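PDB 4GYV: FERM, ARHGEF and pleckstrin domain-containing protein 2 from Mus musculus, which acts as a guanine nucleotide exchange factor that activates RAC1 in semaphorin responses and actin remodelling, and is represented here by its catalytic DH (RhoGEF) domain. Local coordinates for residues A8-K13 / L73-E77; Y22-E27 / V58-R63; M99-K103 / A187-V191; Y108-H112 / P153-L157. All coordinates share one frame; numbering follows the deposited sequence.

Contact 1: residues A8-K13 / L73-E77; sequences AYFIAK and LALWE
Where Y9 and A12 meet L73 and W76, the two helical segments run nearly antiparallel, their axes inclined at 147° and 11.2 Å apart at the closest. That separation is filled by large side chains from both helices. The W76 indole reaches across toward the backbone of 8-13. With CG anti to the backbone N (chi1 170°), Y9 turns its ring toward 73-77 and sets its edge against the W76 face in a T-shaped pair: CD1 lies over the indole, and the Y9 ring centroid is 5.1 Å from that of the five-membered ring. One turn on from A8, A12 touches both W76 CZ3, at 3.8 Å, and L73 CD2 with its methyl carbon CB. The other L73 branch, CD1, packs 3.7 Å from Y9 CE1. E77 lays CG beside the tyrosine ring and holds its carboxylate almost perpendicular to it. K13 bends round to place NZ 3.3 Å from E77 OE1, a weak hydrogen bond within a salt bridge. Elsewhere in the fold, A8 leans on L167 and H170 of helix 152-170, and F10 stacks on H159 of a second subunit. The contact thus illustrates a division of labour within a helix pair of the DH bundle: aromatic and aliphatic carbon carries the interior, while the one charged pair across it, formed by the buried E77 and the partly exposed K13, is weak.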
loop_
_atom_site.group_PDB
_atom_site.type_symbol
_atom_site.label_atom_id
_atom_site.label_comp_id
_atom_site.label_asym_id
_atom_site.label_seq_id
_atom_site.Cartn_x
_atom_site.Cartn_y
_atom_site.Cartn_z
ATOM N N ALA A 8 -13.301 2.522 22.836
ATOM C CA ALA A 8 -12.578 3.718 22.445
ATOM C C ALA A 8 -11.432 3.336 21.522
ATOM O O ALA A 8 -11.213 4.002 20.515
ATOM C CB ALA A 8 -12.089 4.495 23.647
ATOM N N TYR A 9 -10.717 2.252 21.836
ATOM C CA TYR A 9 -9.632 1.817 20.955
ATOM C C TYR A 9 -10.164 1.519 19.547
ATOM O O TYR A 9 -9.597 1.986 18.562
ATOM C CB TYR A 9 -8.812 0.640 21.516
ATOM C CG TYR A 9 -7.878 0.070 20.469
ATOM C CD1 TYR A 9 -6.741 0.750 20.091
ATOM C CD2 TYR A 9 -8.176 -1.111 19.804
ATOM C CE1 TYR A 9 -5.911 0.259 19.091
ATOM C CE2 TYR A 9 -7.353 -1.605 18.815
ATOM C CZ TYR A 9 -6.221 -0.921 18.455
ATOM O OH TYR A 9 -5.398 -1.413 17.450
ATOM N N PHE A 10 -11.265 0.776 19.449
ATOM C CA PHE A 10 -11.843 0.467 18.139
ATOM C C PHE A 10 -12.226 1.703 17.327
ATOM O O PHE A 10 -11.944 1.777 16.147
ATOM C CB PHE A 10 -13.020 -0.481 18.253
ATOM C CG PHE A 10 -12.649 -1.856 18.743
ATOM C CD1 PHE A 10 -11.719 -2.623 18.064
ATOM C CD2 PHE A 10 -13.254 -2.400 19.873
ATOM C CE1 PHE A 10 -11.377 -3.899 18.512
ATOM C CE2 PHE A 10 -12.923 -3.676 20.319
ATOM C CZ PHE A 10 -11.976 -4.421 19.647
ATOM N N ILE A 11 -12.848 2.689 17.952
ATOM C CA ILE A 11 -13.204 3.896 17.218
ATOM C C ILE A 11 -11.949 4.582 16.715
ATOM O O ILE A 11 -11.876 4.973 15.557
ATOM C CB ILE A 11 -14.025 4.862 18.071
ATOM C CG1 ILE A 11 -15.344 4.230 18.446
ATOM C CG2 ILE A 11 -14.280 6.161 17.332
ATOM C CD1 ILE A 11 -15.990 4.932 19.608
ATOM N N ALA A 12 -10.947 4.693 17.575
ATOM C CA ALA A 12 -9.663 5.263 17.174
ATOM C C ALA A 12 -9.120 4.540 15.957
ATOM O O ALA A 12 -8.724 5.163 14.975
ATOM C CB ALA A 12 -8.658 5.186 18.309
ATOM N N LYS A 13 -9.131 3.217 16.007
ATOM C CA LYS A 13 -8.589 2.448 14.907
ATOM C C LYS A 13 -9.443 2.622 13.642
ATOM O O LYS A 13 -8.906 2.701 12.532
ATOM C CB LYS A 13 -8.435 0.989 15.300
ATOM C CG LYS A 13 -7.546 0.249 14.333
ATOM C CD LYS A 13 -6.097 0.063 14.788
ATOM C CE LYS A 13 -5.202 -0.227 13.559
ATOM N NZ LYS A 13 -4.414 -1.505 13.650
ATOM N N LEU A 73 -1.873 6.034 17.650
ATOM C CA LEU A 73 -2.371 4.670 17.640
ATOM C C LEU A 73 -1.264 3.674 17.848
ATOM O O LEU A 73 -1.466 2.624 18.440
ATOM C CB LEU A 73 -3.109 4.363 16.341
ATOM C CG LEU A 73 -4.631 4.498 16.395
ATOM C CD1 LEU A 73 -5.166 3.445 17.330
ATOM C CD2 LEU A 73 -5.087 5.899 16.853
ATOM N N ALA A 74 -0.071 3.989 17.377
ATOM C CA ALA A 74 1.019 3.036 17.559
ATOM C C ALA A 74 1.498 3.061 19.010
ATOM O O ALA A 74 1.946 2.052 19.548
ATOM C CB ALA A 74 2.136 3.324 16.594
ATOM N N LEU A 75 1.394 4.224 19.645
ATOM C CA LEU A 75 1.742 4.339 21.046
ATOM C C LEU A 75 0.717 3.609 21.906
ATOM O O LEU A 75 1.047 3.002 22.932
ATOM C CB LEU A 75 1.815 5.806 21.446
ATOM C CG LEU A 75 3.090 6.533 21.043
ATOM C CD1 LEU A 75 3.050 7.921 21.570
ATOM C CD2 LEU A 75 4.259 5.818 21.579
ATOM N N TRP A 76 -0.531 3.683 21.464
ATOM C CA TRP A 76 -1.658 3.052 22.127
ATOM C C TRP A 76 -1.520 1.534 22.020
ATOM O O TRP A 76 -1.636 0.826 23.020
ATOM C CB TRP A 76 -2.948 3.549 21.473
ATOM C CG TRP A 76 -4.199 3.245 22.212
ATOM C CD1 TRP A 76 -4.433 2.190 23.036
ATOM C CD2 TRP A 76 -5.413 4.004 22.175
ATOM N NE1 TRP A 76 -5.719 2.243 23.521
ATOM C CE2 TRP A 76 -6.342 3.347 23.011
ATOM C CE3 TRP A 76 -5.802 5.179 21.522
ATOM C CZ2 TRP A 76 -7.635 3.825 23.217
ATOM C CZ3 TRP A 76 -7.087 5.660 21.728
ATOM C CH2 TRP A 76 -7.992 4.976 22.566
ATOM N N GLU A 77 -1.237 1.067 20.807
ATOM C CA GLU A 77 -1.105 -0.353 20.474
ATOM C C GLU A 77 0.172 -0.976 21.057
ATOM O O GLU A 77 0.227 -2.184 21.284
ATOM C CB GLU A 77 -1.114 -0.550 18.944
ATOM C CG GLU A 77 -2.435 -0.243 18.235
ATOM C CD GLU A 77 -2.330 -0.301 16.704
ATOM O OE1 GLU A 77 -3.120 0.381 16.028
ATOM O OE2 GLU A 77 -1.469 -1.030 16.162
#

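Contact 2: residues Y22-E27 / V58-R63; sequences YLKDLE and VYEFHR
Y22 and H62 make the dense half of this helix pair. With chi1 at 157°, Y22 swings its ring out so that CE2 stands over the centre of the imidazole, a T-shaped stack with centroids 4.5 Å apart and planes at 74°. The opposite face of H62 is covered by its own neighbour F61, so the imidazole is sandwiched; its ND1 is hydrogen-bonded to E19 and Y160, which help fix the ring's rotation. Beside it, L23 CD2 fits between H62 CB and Y59 CE2, 3.7 Å from each. L26 slides past Y59 in the opposite sense, its CB 3.8 Å from Y59 CD2 at the ring edge. The other half is looser and polar. There Y59 OH donates to E27 OE2, modelled at 2.5 Å, a shortness not to be read closely at this resolution. R63 grips the same hydroxyl oxygen side-on through NE, at 3.2 Å, and NH2, whereas E27 OE2 and R63 NH2 themselves stay 4.4 Å apart, beyond a salt bridge. A phenylalanine in place of Y59 would probably keep the leucine packing but leave E27 and R63 without the oxygen that links them. In the assembly this polar end is covered by a third subunit, whose D214 pairs with R63 and whose V216 N bonds to E27 OE2. The chemistry implies a hydroxyl acting as go-between for opposite charges beside an apolar seam joining helices 7-39 and 56-77.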
loop_
_atom_site.group_PDB
_atom_site.type_symbol
_atom_site.label_atom_id
_atom_site.label_comp_id
_atom_site.label_asym_id
_atom_site.label_seq_id
_atom_site.Cartn_x
_atom_site.Cartn_y
_atom_site.Cartn_z
ATOM N N TYR A 22 -9.228 7.347 2.684
ATOM C CA TYR A 22 -9.838 8.542 2.123
ATOM C C TYR A 22 -8.741 9.343 1.454
ATOM O O TYR A 22 -8.960 9.955 0.406
ATOM C CB TYR A 22 -10.578 9.333 3.207
ATOM C CG TYR A 22 -10.791 10.797 2.941
ATOM C CD1 TYR A 22 -11.756 11.228 2.058
ATOM C CD2 TYR A 22 -10.038 11.753 3.600
ATOM C CE1 TYR A 22 -11.949 12.580 1.819
ATOM C CE2 TYR A 22 -10.220 13.099 3.372
ATOM C CZ TYR A 22 -11.173 13.505 2.481
ATOM O OH TYR A 22 -11.366 14.844 2.263
ATOM N N LEU A 23 -7.547 9.288 2.040
ATOM C CA LEU A 23 -6.378 9.964 1.486
ATOM C C LEU A 23 -5.971 9.407 0.129
ATOM O O LEU A 23 -5.799 10.165 -0.829
ATOM C CB LEU A 23 -5.222 9.956 2.484
ATOM C CG LEU A 23 -5.399 11.128 3.453
ATOM C CD1 LEU A 23 -4.626 10.932 4.704
ATOM C CD2 LEU A 23 -5.016 12.442 2.810
ATOM N N LYS A 24 -5.835 8.088 0.042
ATOM C CA LYS A 24 -5.593 7.426 -1.226
ATOM C C LYS A 24 -6.677 7.814 -2.265
ATOM O O LYS A 24 -6.391 7.908 -3.455
ATOM C CB LYS A 24 -5.548 5.912 -1.024
ATOM C CG LYS A 24 -4.245 5.362 -0.449
ATOM C CD LYS A 24 -3.529 4.434 -1.461
ATOM C CE LYS A 24 -2.017 4.288 -1.175
ATOM N NZ LYS A 24 -1.707 3.498 0.066
ATOM N N ASP A 25 -7.911 8.045 -1.815
ATOM C CA ASP A 25 -8.995 8.442 -2.713
ATOM C C ASP A 25 -8.762 9.857 -3.240
ATOM O O ASP A 25 -8.897 10.106 -4.437
ATOM C CB ASP A 25 -10.372 8.311 -2.040
ATOM C CG ASP A 25 -10.851 6.861 -1.951
ATOM O OD1 ASP A 25 -10.332 6.023 -2.729
ATOM O OD2 ASP A 25 -11.749 6.562 -1.117
ATOM N N LEU A 26 -8.387 10.776 -2.358
ATOM C CA LEU A 26 -7.976 12.096 -2.797
ATOM C C LEU A 26 -6.827 12.042 -3.812
ATOM O O LEU A 26 -6.773 12.845 -4.745
ATOM C CB LEU A 26 -7.547 12.950 -1.612
ATOM C CG LEU A 26 -8.641 13.348 -0.632
ATOM C CD1 LEU A 26 -8.087 14.405 0.329
ATOM C CD2 LEU A 26 -9.919 13.824 -1.368
ATOM N N GLU A 27 -5.899 11.106 -3.637
ATOM C CA GLU A 27 -4.779 11.031 -4.581
ATOM C C GLU A 27 -5.214 10.718 -6.027
ATOM O O GLU A 27 -4.507 11.064 -6.965
ATOM C CB GLU A 27 -3.672 10.096 -4.081
ATOM C CG GLU A 27 -3.103 10.566 -2.757
ATOM C CD GLU A 27 -1.914 9.768 -2.246
ATOM O OE1 GLU A 27 -1.658 8.615 -2.686
ATOM O OE2 GLU A 27 -1.237 10.332 -1.366
ATOM N N VAL A 58 -7.161 20.878 1.405
ATOM C CA VAL A 58 -7.887 19.832 2.102
ATOM C C VAL A 58 -6.996 18.610 2.293
ATOM O O VAL A 58 -6.930 18.041 3.390
ATOM C CB VAL A 58 -9.164 19.419 1.331
ATOM C CG1 VAL A 58 -9.656 18.032 1.766
ATOM C CG2 VAL A 58 -10.243 20.451 1.508
ATOM N N TYR A 59 -6.301 18.211 1.234
ATOM C CA TYR A 59 -5.363 17.100 1.346
ATOM C C TYR A 59 -4.260 17.368 2.387
ATOM O O TYR A 59 -3.932 16.496 3.191
ATOM C CB TYR A 59 -4.762 16.778 -0.009
ATOM C CG TYR A 59 -3.795 15.631 -0.021
ATOM C CD1 TYR A 59 -2.443 15.834 0.230
ATOM C CD2 TYR A 59 -4.222 14.348 -0.320
ATOM C CE1 TYR A 59 -1.546 14.784 0.210
ATOM C CE2 TYR A 59 -3.323 13.286 -0.361
ATOM C CZ TYR A 59 -1.990 13.511 -0.092
ATOM O OH TYR A 59 -1.108 12.456 -0.120
ATOM N N GLU A 60 -3.698 18.572 2.392
ATOM C CA GLU A 60 -2.683 18.886 3.392
ATOM C C GLU A 60 -3.222 18.708 4.803
ATOM O O GLU A 60 -2.537 18.175 5.670
ATOM C CB GLU A 60 -2.136 20.297 3.217
ATOM C CG GLU A 60 -1.233 20.416 2.034
ATOM C CD GLU A 60 -0.751 21.830 1.814
ATOM O OE1 GLU A 60 -0.788 22.624 2.806
ATOM O OE2 GLU A 60 -0.344 22.121 0.648
ATOM N N PHE A 61 -4.451 19.154 5.024
ATOM C CA PHE A 61 -5.054 19.032 6.326
ATOM C C PHE A 61 -5.122 17.577 6.791
ATOM O O PHE A 61 -4.660 17.237 7.896
ATOM C CB PHE A 61 -6.452 19.624 6.355
ATOM C CG PHE A 61 -7.217 19.201 7.547
ATOM C CD1 PHE A 61 -7.032 19.855 8.754
ATOM C CD2 PHE A 61 -8.062 18.095 7.488
ATOM C CE1 PHE A 61 -7.700 19.449 9.883
ATOM C CE2 PHE A 61 -8.733 17.675 8.613
ATOM C CZ PHE A 61 -8.553 18.354 9.820
ATOM N N HIS A 62 -5.715 16.732 5.956
ATOM C CA HIS A 62 -5.853 15.330 6.296
ATOM C C HIS A 62 -4.508 14.638 6.477
ATOM O O HIS A 62 -4.364 13.725 7.268
ATOM C CB HIS A 62 -6.710 14.618 5.266
ATOM C CG HIS A 62 -8.138 15.069 5.280
ATOM N ND1 HIS A 62 -9.033 14.668 6.246
ATOM C CD2 HIS A 62 -8.816 15.913 4.470
ATOM C CE1 HIS A 62 -10.203 15.237 6.023
ATOM N NE2 HIS A 62 -10.100 15.995 4.948
ATOM N N ARG A 63 -3.507 15.095 5.763
ATOM C CA ARG A 63 -2.212 14.494 5.922
ATOM C C ARG A 63 -1.590 14.776 7.263
ATOM O O ARG A 63 -0.921 13.919 7.829
ATOM C CB ARG A 63 -1.302 14.931 4.802
ATOM C CG ARG A 63 -1.350 13.927 3.715
ATOM C CD ARG A 63 -0.519 12.737 4.086
ATOM N NE ARG A 63 0.082 12.317 2.845
ATOM C CZ ARG A 63 1.377 12.280 2.591
ATOM N NH1 ARG A 63 2.275 12.560 3.517
ATOM N NH2 ARG A 63 1.771 11.925 1.385
#

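Contact 3: residues M99-K103 / A187-V191; sequences MRQLK and AITEV
K103 NZ donates to E190 OE1 at 2.9 Å, a salt bridge that fastens the exposed flank of this contact. The lysine chain is extended beyond CG, and its ammonium group meets the oxygen from above the carboxylate plane, 48° out of it. Lower on the same chain, K103 CG rests 4.0 Å from V191 CG2, so one residue serves both the charged margin and the apolar interior. Cut back to an alanine, this position would probably leave E190 without its partner and take away the methylenes that lie against V191. At the other end the backbones draw close, the CA atoms of M99 and I188 lying 5.5 Å apart, and the small A187 suits the approach: its methyl meets M99 CB at 3.6 Å. M99, present as selenomethionine, bends at chi2 (-44°) to run alongside I188, bringing SE 3.9 Å from I188 CB. L102 CD2 crosses to I188 CD1, while Y160 and L164 of helix 152-170 and F65 of helix 56-77 press on M99 from further round. Helices 92-102 and 178-194 are thus joined by a graded interface, from aliphatic centre to ion pair, and the ion pair, on an exposed glutamate, is probably weakened by competing solvent.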
loop_
_atom_site.group_PDB
_atom_site.type_symbol
_atom_site.label_atom_id
_atom_site.label_comp_id
_atom_site.label_asym_id
_atom_site.label_seq_id
_atom_site.Cartn_x
_atom_site.Cartn_y
_atom_site.Cartn_z
HETATM N N MSE A 99 -10.074 19.134 14.806
HETATM C CA MSE A 99 -11.400 19.665 14.504
HETATM C C MSE A 99 -11.392 21.188 14.559
HETATM O O MSE A 99 -12.003 21.843 13.728
HETATM C CB MSE A 99 -12.488 19.074 15.389
HETATM C CG MSE A 99 -12.729 17.575 15.185
HETATM SE SE MSE A 99 -12.821 16.878 13.332
HETATM C CE MSE A 99 -11.056 16.174 13.163
ATOM N N ARG A 100 -10.672 21.755 15.519
ATOM C CA ARG A 100 -10.493 23.202 15.565
ATOM C C ARG A 100 -9.795 23.718 14.300
ATOM O O ARG A 100 -10.165 24.756 13.776
ATOM C CB ARG A 100 -9.695 23.634 16.814
ATOM C CG ARG A 100 -10.500 23.947 18.097
ATOM C CD ARG A 100 -9.705 24.850 19.074
ATOM N NE ARG A 100 -8.432 24.257 19.500
ATOM C CZ ARG A 100 -7.250 24.483 18.920
ATOM N NH1 ARG A 100 -6.153 23.885 19.375
ATOM N NH2 ARG A 100 -7.156 25.299 17.879
ATOM N N GLN A 101 -8.774 23.003 13.834
ATOM C CA GLN A 101 -7.988 23.431 12.677
ATOM C C GLN A 101 -8.856 23.463 11.440
ATOM O O GLN A 101 -8.683 24.296 10.556
ATOM C CB GLN A 101 -6.849 22.458 12.419
ATOM C CG GLN A 101 -5.525 22.890 12.955
ATOM C CD GLN A 101 -4.567 21.718 13.132
ATOM O OE1 GLN A 101 -4.792 20.617 12.592
ATOM N NE2 GLN A 101 -3.494 21.942 13.908
ATOM N N LEU A 102 -9.784 22.526 11.387
ATOM C CA LEU A 102 -10.612 22.313 10.225
ATOM C C LEU A 102 -11.414 23.566 9.926
ATOM O O LEU A 102 -11.747 23.838 8.777
ATOM C CB LEU A 102 -11.530 21.137 10.513
ATOM C CG LEU A 102 -12.340 20.509 9.407
ATOM C CD1 LEU A 102 -11.414 20.095 8.308
ATOM C CD2 LEU A 102 -13.056 19.315 10.003
ATOM N N LYS A 103 -11.713 24.340 10.963
ATOM C CA LYS A 103 -12.502 25.547 10.786
ATOM C C LYS A 103 -11.855 26.504 9.793
ATOM O O LYS A 103 -12.541 27.227 9.076
ATOM C CB LYS A 103 -12.743 26.240 12.127
ATOM C CG LYS A 103 -13.626 25.455 13.077
ATOM C CD LYS A 103 -13.874 26.248 14.349
ATOM C CE LYS A 103 -14.693 25.459 15.356
ATOM N NZ LYS A 103 -14.708 26.101 16.708
ATOM N N ALA A 187 -16.791 21.195 17.878
ATOM C CA ALA A 187 -16.077 21.812 16.769
ATOM C C ALA A 187 -16.514 21.295 15.394
ATOM O O ALA A 187 -16.841 22.074 14.502
ATOM C CB ALA A 187 -14.598 21.601 16.945
ATOM N N ILE A 188 -16.485 19.977 15.226
ATOM C CA ILE A 188 -16.877 19.353 13.978
ATOM C C ILE A 188 -18.362 19.600 13.693
ATOM O O ILE A 188 -18.774 19.753 12.547
ATOM C CB ILE A 188 -16.580 17.837 13.993
ATOM C CG1 ILE A 188 -16.938 17.214 12.649
ATOM C CG2 ILE A 188 -17.360 17.124 15.098
ATOM C CD1 ILE A 188 -16.305 17.918 11.485
ATOM N N THR A 189 -19.171 19.651 14.737
ATOM C CA THR A 189 -20.576 19.956 14.543
ATOM C C THR A 189 -20.756 21.376 14.002
ATOM O O THR A 189 -21.580 21.604 13.102
ATOM C CB THR A 189 -21.366 19.758 15.826
ATOM O OG1 THR A 189 -21.319 18.372 16.185
ATOM C CG2 THR A 189 -22.779 20.150 15.619
ATOM N N GLU A 190 -19.975 22.318 14.534
ATOM C CA GLU A 190 -19.957 23.677 14.000
ATOM C C GLU A 190 -19.643 23.657 12.513
ATOM O O GLU A 190 -20.297 24.331 11.729
ATOM C CB GLU A 190 -18.953 24.560 14.737
ATOM C CG GLU A 190 -19.309 24.771 16.191
ATOM C CD GLU A 190 -18.436 25.799 16.880
ATOM O OE1 GLU A 190 -17.549 26.356 16.194
ATOM O OE2 GLU A 190 -18.648 26.044 18.098
ATOM N N VAL A 191 -18.644 22.873 12.125
ATOM C CA VAL A 191 -18.229 22.815 10.736
ATOM C C VAL A 191 -19.322 22.232 9.847
ATOM O O VAL A 191 -19.685 22.822 8.834
ATOM C CB VAL A 191 -16.949 22.002 10.570
ATOM C CG1 VAL A 191 -16.637 21.808 9.092
ATOM C CG2 VAL A 191 -15.811 22.709 11.254
#

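Contact 4: residues Y108-H112 / P153-L157; sequences YFQRH and PVQRL
L157 and F109 come at each other from opposite directions: the leucine methyl CD1 stands over the centre of the phenyl ring, 3.7 Å from the centroid and only 4° off the ring normal, a clean CH-pi contact. Both side chains take the torsion that keeps CG beside their own backbone N (chi1 -71° for F109), which points each across the gap between helices. P153 meets the same ring differently, its CB lying at the rim, near the plane, 3.5 Å from F109 CE1. V154 adds CG2, 3.9 Å from F109 CD1, approaching obliquely. The phenylalanine is therefore met over a face by L157, at the edge by P153 and obliquely by V154, three residues from little more than one helical turn. H112 lies next to it, and it too is turned edge-on to the proline, with its CE1 3.5 Å from P153 CB; that one methylene carbon is shared between the two aromatic side chains. One face of the imidazole lies against F109 CA. On its polar side H112 NE2 is hydrogen-bonded to the carbonyl of N54, which helps fix the rotation of the ring. L102 and V58 close in on F109 from helices 92-102 and 56-77. The KPVQR sequence opening helix 152-170 is the hallmark of conserved region 3 of DH domains, part of the surface that engages the GTPase in relatives. No hydrogen bond spans the two segments, so what joins this helix to 108-112 is the fit of ring faces and edges against aliphatic carbon.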
loop_
_atom_site.group_PDB
_atom_site.type_symbol
_atom_site.label_atom_id
_atom_site.label_comp_id
_atom_site.label_asym_id
_atom_site.label_seq_id
_atom_site.Cartn_x
_atom_site.Cartn_y
_atom_site.Cartn_z
ATOM N N TYR A 108 -12.872 26.035 1.594
ATOM C CA TYR A 108 -12.597 25.201 0.458
ATOM C C TYR A 108 -13.735 24.224 0.252
ATOM O O TYR A 108 -14.217 24.055 -0.869
ATOM C CB TYR A 108 -11.284 24.459 0.666
ATOM C CG TYR A 108 -10.129 25.373 0.944
ATOM C CD1 TYR A 108 -9.702 26.259 -0.011
ATOM C CD2 TYR A 108 -9.445 25.329 2.146
ATOM C CE1 TYR A 108 -8.643 27.099 0.218
ATOM C CE2 TYR A 108 -8.372 26.171 2.386
ATOM C CZ TYR A 108 -7.986 27.060 1.410
ATOM O OH TYR A 108 -6.931 27.916 1.583
ATOM N N PHE A 109 -14.157 23.577 1.333
ATOM C CA PHE A 109 -15.227 22.594 1.244
ATOM C C PHE A 109 -16.458 23.273 0.657
ATOM O O PHE A 109 -17.162 22.721 -0.180
ATOM C CB PHE A 109 -15.542 22.013 2.624
ATOM C CG PHE A 109 -14.471 21.115 3.156
ATOM C CD1 PHE A 109 -14.381 19.797 2.736
ATOM C CD2 PHE A 109 -13.551 21.579 4.079
ATOM C CE1 PHE A 109 -13.382 18.957 3.220
ATOM C CE2 PHE A 109 -12.552 20.742 4.564
ATOM C CZ PHE A 109 -12.466 19.432 4.125
ATOM N N GLN A 110 -16.679 24.502 1.082
ATOM C CA GLN A 110 -17.819 25.279 0.638
ATOM C C GLN A 110 -17.858 25.481 -0.878
ATOM O O GLN A 110 -18.914 25.727 -1.433
ATOM C CB GLN A 110 -17.803 26.637 1.330
ATOM C CG GLN A 110 -19.129 27.275 1.423
ATOM C CD GLN A 110 -19.760 27.020 2.753
ATOM O OE1 GLN A 110 -19.318 27.572 3.762
ATOM N NE2 GLN A 110 -20.804 26.177 2.780
ATOM N N ARG A 111 -16.718 25.382 -1.551
ATOM C CA ARG A 111 -16.695 25.608 -2.999
ATOM C C ARG A 111 -16.851 24.322 -3.815
ATOM O O ARG A 111 -16.936 24.369 -5.039
ATOM C CB ARG A 111 -15.461 26.422 -3.439
ATOM C CG ARG A 111 -15.560 27.890 -3.069
ATOM C CD ARG A 111 -14.275 28.657 -3.322
ATOM N NE ARG A 111 -14.357 30.042 -2.841
ATOM C CZ ARG A 111 -15.042 31.018 -3.452
ATOM N NH1 ARG A 111 -15.056 32.260 -2.951
ATOM N NH2 ARG A 111 -15.714 30.757 -4.573
ATOM N N HIS A 112 -16.931 23.181 -3.139
ATOM C CA HIS A 112 -16.952 21.902 -3.844
ATOM C C HIS A 112 -18.141 21.689 -4.750
ATOM O O HIS A 112 -17.982 21.173 -5.840
ATOM C CB HIS A 112 -16.799 20.721 -2.890
ATOM C CG HIS A 112 -15.420 20.590 -2.318
ATOM N ND1 HIS A 112 -15.062 19.573 -1.463
ATOM C CD2 HIS A 112 -14.320 21.363 -2.467
ATOM C CE1 HIS A 112 -13.794 19.720 -1.120
ATOM N NE2 HIS A 112 -13.318 20.792 -1.725
ATOM N N PRO A 153 -14.698 14.495 0.301
ATOM C CA PRO A 153 -14.291 15.411 1.375
ATOM C C PRO A 153 -15.422 15.812 2.342
ATOM O O PRO A 153 -15.288 15.594 3.547
ATOM C CB PRO A 153 -13.781 16.634 0.603
ATOM C CG PRO A 153 -13.250 16.064 -0.651
ATOM C CD PRO A 153 -14.217 14.967 -1.014
ATOM N N VAL A 154 -16.515 16.377 1.839
ATOM C CA VAL A 154 -17.590 16.777 2.742
ATOM C C VAL A 154 -18.211 15.563 3.447
ATOM O O VAL A 154 -18.514 15.597 4.632
ATOM C CB VAL A 154 -18.646 17.648 2.040
ATOM C CG1 VAL A 154 -19.786 17.954 2.976
ATOM C CG2 VAL A 154 -18.019 18.943 1.594
ATOM N N GLN A 155 -18.366 14.470 2.725
ATOM C CA GLN A 155 -18.776 13.230 3.354
ATOM C C GLN A 155 -17.843 12.809 4.502
ATOM O O GLN A 155 -18.304 12.263 5.493
ATOM C CB GLN A 155 -18.890 12.136 2.308
ATOM C CG GLN A 155 -19.269 10.788 2.865
ATOM C CD GLN A 155 -19.368 9.722 1.785
ATOM O OE1 GLN A 155 -18.763 9.835 0.712
ATOM N NE2 GLN A 155 -20.137 8.679 2.066
ATOM N N ARG A 156 -16.542 13.084 4.381
ATOM C CA ARG A 156 -15.581 12.722 5.433
ATOM C C ARG A 156 -15.872 13.511 6.693
ATOM O O ARG A 156 -15.752 12.990 7.801
ATOM C CB ARG A 156 -14.138 12.954 4.994
ATOM C CG ARG A 156 -13.085 12.495 5.962
ATOM C CD ARG A 156 -13.074 10.985 6.114
ATOM N NE ARG A 156 -12.089 10.546 7.113
ATOM C CZ ARG A 156 -12.189 9.434 7.841
ATOM N NH1 ARG A 156 -13.230 8.633 7.701
ATOM N NH2 ARG A 156 -11.247 9.125 8.715
ATOM N N LEU A 157 -16.266 14.770 6.526
ATOM C CA LEU A 157 -16.556 15.599 7.682
ATOM C C LEU A 157 -17.764 15.065 8.449
ATOM O O LEU A 157 -17.790 15.088 9.668
ATOM C CB LEU A 157 -16.762 17.052 7.273
ATOM C CG LEU A 157 -15.584 17.610 6.484
ATOM C CD1 LEU A 157 -15.821 19.065 6.255
ATOM C CD2 LEU A 157 -14.287 17.426 7.230
#

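Helix 7-39 leaves the N terminus and meets helix 56-77 twice. Contact 1 closes the outer loop, at the start of the first helix and the end of the second, and contact 2 lies within it, about 21 Å away between centres. After contact 1 has closed, contact 3 opens on helix 92-102 and closes on helix 178-194; contact 4, between 108-112 and 153-157, falls wholly within that span. The two pairs are in series, and none cross. In space contacts 2, 3 and 4 touch one another, through Y22 on P153, F61 on L102 and L102 on L157, joining helices 7-39, 56-77, 92-102, 106-110, 152-170 and 178-194 of the DH domain, whereas contact 1 stands apart.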